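Local coordinates for putative tetR family transcriptional regulator (Streptomyces coelicolor A3, PDB 2Q24), which probably acts as a DNA-binding transcription factor that recognises regulatory DNA sequences and controls gene expression, at residues B[158-166]-B[175-183]. Numbering follows the deposited sequence.
Sequences ALAGIALTS and AERLLDLVL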
loop_
_atom_site.group_PDB
_atom_site.type_symbol
_atom_site.label_atom_id
_atom_site.label_comp_id
_atom_site.label_asym_id
_atom_site.label_seq_id
_atom_site.Cartn_x
_atom_site.Cartn_y
_atom_site.Cartn_z
ATOM N N ALA B 158 -8.665 -8.696 15.270
ATOM C CA ALA B 158 -8.097 -9.713 16.216
ATOM C C ALA B 158 -6.619 -9.495 16.392
ATOM O O ALA B 158 -6.097 -9.411 17.502
ATOM C CB ALA B 158 -8.415 -11.168 15.656
ATOM N N LEU B 159 -5.902 -9.357 15.282
ATOM C CA LEU B 159 -4.456 -9.119 15.397
ATOM C C LEU B 159 -4.101 -7.766 16.072
ATOM O O LEU B 159 -3.147 -7.672 16.843
ATOM C CB LEU B 159 -3.847 -9.196 13.977
ATOM C CG LEU B 159 -4.003 -10.537 13.249
ATOM C CD1 LEU B 159 -3.548 -10.369 11.710
ATOM C CD2 LEU B 159 -3.213 -11.612 13.931
ATOM N N ALA B 160 -4.846 -6.730 15.730
ATOM C CA ALA B 160 -4.705 -5.408 16.348
ATOM C C ALA B 160 -4.848 -5.527 17.855
ATOM O O ALA B 160 -4.121 -4.872 18.577
ATOM C CB ALA B 160 -5.715 -4.443 15.826
ATOM N N GLY B 161 -5.798 -6.355 18.296
ATOM C CA GLY B 161 -6.038 -6.508 19.717
ATOM C C GLY B 161 -4.859 -7.141 20.441
ATOM O O GLY B 161 -4.507 -6.750 21.562
ATOM N N ILE B 162 -4.254 -8.134 19.792
ATOM C CA ILE B 162 -3.068 -8.811 20.352
ATOM C C ILE B 162 -1.946 -7.790 20.499
ATOM O O ILE B 162 -1.261 -7.761 21.504
ATOM C CB ILE B 162 -2.608 -9.972 19.435
ATOM C CG1 ILE B 162 -3.741 -11.032 19.452
ATOM C CG2 ILE B 162 -1.262 -10.611 19.939
ATOM C CD1 ILE B 162 -3.506 -12.203 18.528
ATOM N N ALA B 163 -1.750 -6.970 19.479
ATOM C CA ALA B 163 -0.704 -5.878 19.568
ATOM C C ALA B 163 -0.937 -4.904 20.706
ATOM O O ALA B 163 -0.007 -4.504 21.446
ATOM C CB ALA B 163 -0.624 -5.136 18.231
ATOM N N LEU B 164 -2.202 -4.571 20.945
ATOM C CA LEU B 164 -2.508 -3.685 22.058
ATOM C C LEU B 164 -2.327 -4.314 23.434
ATOM O O LEU B 164 -1.920 -3.626 24.367
ATOM C CB LEU B 164 -3.935 -3.143 21.945
ATOM C CG LEU B 164 -4.223 -2.268 20.729
ATOM C CD1 LEU B 164 -5.731 -2.059 20.680
ATOM C CD2 LEU B 164 -3.499 -0.914 20.846
ATOM N N THR B 165 -2.622 -5.599 23.582
ATOM C CA THR B 165 -2.500 -6.212 24.892
ATOM C C THR B 165 -1.097 -6.732 25.187
ATOM O O THR B 165 -0.713 -6.858 26.355
ATOM C CB THR B 165 -3.466 -7.416 25.057
ATOM O OG1 THR B 165 -3.202 -8.371 24.043
ATOM C CG2 THR B 165 -4.946 -6.967 24.965
ATOM N N SER B 166 -0.349 -7.071 24.139
ATOM C CA SER B 166 0.790 -7.951 24.300
ATOM C C SER B 166 2.061 -7.485 23.598
ATOM O O SER B 166 2.832 -8.315 23.146
ATOM C CB SER B 166 0.398 -9.370 23.839
ATOM O OG SER B 166 -0.813 -9.757 24.477
ATOM N N ALA B 175 1.934 -13.018 23.286
ATOM C CA ALA B 175 1.534 -12.673 21.930
ATOM C C ALA B 175 1.580 -13.873 20.983
ATOM O O ALA B 175 0.695 -14.004 20.153
ATOM C CB ALA B 175 2.382 -11.515 21.354
ATOM N N GLU B 176 2.608 -14.734 21.124
ATOM C CA GLU B 176 2.784 -15.933 20.275
ATOM C C GLU B 176 1.634 -16.876 20.591
ATOM O O GLU B 176 0.991 -17.403 19.652
ATOM C CB GLU B 176 4.143 -16.667 20.484
ATOM C CG GLU B 176 5.362 -16.017 19.779
ATOM C CD GLU B 176 6.709 -16.034 20.565
ATOM O OE1 GLU B 176 6.940 -16.832 21.541
ATOM O OE2 GLU B 176 7.567 -15.189 20.182
ATOM N N ARG B 177 1.322 -17.049 21.872
ATOM C CA ARG B 177 0.182 -17.906 22.266
ATOM C C ARG B 177 -1.197 -17.404 21.784
ATOM O O ARG B 177 -2.037 -18.210 21.366
ATOM C CB ARG B 177 0.141 -18.196 23.758
ATOM C CG ARG B 177 1.375 -19.095 24.193
ATOM C CD ARG B 177 1.285 -19.583 25.632
ATOM N NE ARG B 177 1.047 -18.511 26.593
ATOM C CZ ARG B 177 1.969 -17.826 27.246
ATOM N NH1 ARG B 177 3.266 -18.114 27.123
ATOM N NH2 ARG B 177 1.570 -16.859 28.064
ATOM N N LEU B 178 -1.390 -16.085 21.808
ATOM C CA LEU B 178 -2.638 -15.484 21.263
ATOM C C LEU B 178 -2.740 -15.655 19.760
ATOM O O LEU B 178 -3.804 -15.976 19.236
ATOM C CB LEU B 178 -2.685 -13.998 21.624
ATOM C CG LEU B 178 -2.966 -13.716 23.109
ATOM C CD1 LEU B 178 -2.777 -12.226 23.344
ATOM C CD2 LEU B 178 -4.433 -14.096 23.457
ATOM N N LEU B 179 -1.627 -15.463 19.043
ATOM C CA LEU B 179 -1.623 -15.755 17.615
ATOM C C LEU B 179 -2.024 -17.209 17.361
ATOM O O LEU B 179 -2.841 -17.468 16.477
ATOM C CB LEU B 179 -0.263 -15.452 16.931
ATOM C CG LEU B 179 0.036 -13.946 16.706
ATOM C CD1 LEU B 179 1.450 -13.771 16.122
ATOM C CD2 LEU B 179 -1.003 -13.279 15.777
ATOM N N ASP B 180 -1.494 -18.129 18.158
ATOM C CA ASP B 180 -1.800 -19.557 17.979
ATOM C C ASP B 180 -3.309 -19.795 18.183
ATOM O O ASP B 180 -3.934 -20.550 17.429
ATOM C CB ASP B 180 -0.991 -20.389 18.965
ATOM C CG ASP B 180 0.490 -20.514 18.543
ATOM O OD1 ASP B 180 0.836 -20.129 17.400
ATOM O OD2 ASP B 180 1.323 -20.944 19.365
ATOM N N LEU B 181 -3.871 -19.138 19.183
ATOM C CA LEU B 181 -5.278 -19.313 19.540
ATOM C C LEU B 181 -6.142 -18.813 18.402
ATOM O O LEU B 181 -7.104 -19.485 17.994
ATOM C CB LEU B 181 -5.626 -18.560 20.825
ATOM C CG LEU B 181 -7.071 -18.568 21.277
ATOM C CD1 LEU B 181 -7.599 -19.990 21.558
ATOM C CD2 LEU B 181 -7.156 -17.725 22.532
ATOM N N VAL B 182 -5.792 -17.644 17.875
ATOM C CA VAL B 182 -6.584 -17.040 16.746
ATOM C C VAL B 182 -6.489 -17.910 15.493
ATOM O O VAL B 182 -7.505 -18.197 14.862
ATOM C CB VAL B 182 -6.104 -15.597 16.448
ATOM C CG1 VAL B 182 -6.639 -15.118 15.110
ATOM C CG2 VAL B 182 -6.586 -14.679 17.580
ATOM N N LEU B 183 -5.278 -18.374 15.165
ATOM C CA LEU B 183 -5.111 -19.264 14.008
ATOM C C LEU B 183 -5.835 -20.584 14.205
ATOM O O LEU B 183 -6.414 -21.114 13.245
ATOM C CB LEU B 183 -3.632 -19.476 13.632
ATOM C CG LEU B 183 -3.000 -18.115 13.211
ATOM C CD1 LEU B 183 -1.507 -18.256 13.234
ATOM C CD2 LEU B 183 -3.481 -17.658 11.864
#
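A175, about one turn into the second arm of an antiparallel helical hairpin, packs its CB 3.8 Å from CB of S166, the first residue past the facing helix to leave helical backbone angles. The pairing joins helices 152-165 and 172-185 in the C-terminal domain of this TetR-family protein, and it illustrates knobs-into-holes packing: I162 enters the hole formed by A175, L178, L179 and V182. The short segments run at 162°, their axes 10.0 Å apart. I162 CG2 lies 4.0 Å from A175 CB, while E176, one residue on, faces away and forms a salt bridge with R95 of helix 86-106. L178 slides past I162 in the opposite direction, its CB 3.7 Å from I162 CD1; its CD1 methyl makes van der Waals contact, at 3.4 Å, with S166 OG, a hydroxyl hydrogen-bonded to Q174 OE1. With CG1 anti to its carbonyl carbon (chi1 -65°) and an extended chain beyond, I162 carries CD1 to the backbone between L178 and L179. An alanine here is likely to leave the hole only partly filled, taking from L178, L179 and V182 the CD1 they pack on. The side chain of L179 crosses that of L159 at about a right angle, their CD2 methyls 3.3 Å apart, tighter than usual for two carbons; both also touch helix 86-106, through R95 and F97 respectively. V182 closes the hole at the far end, its two methyls dividing the work: CG1 approaches A158 CB at 4.4 Å, and CG2 lies 4.1 Å from I162 CD1.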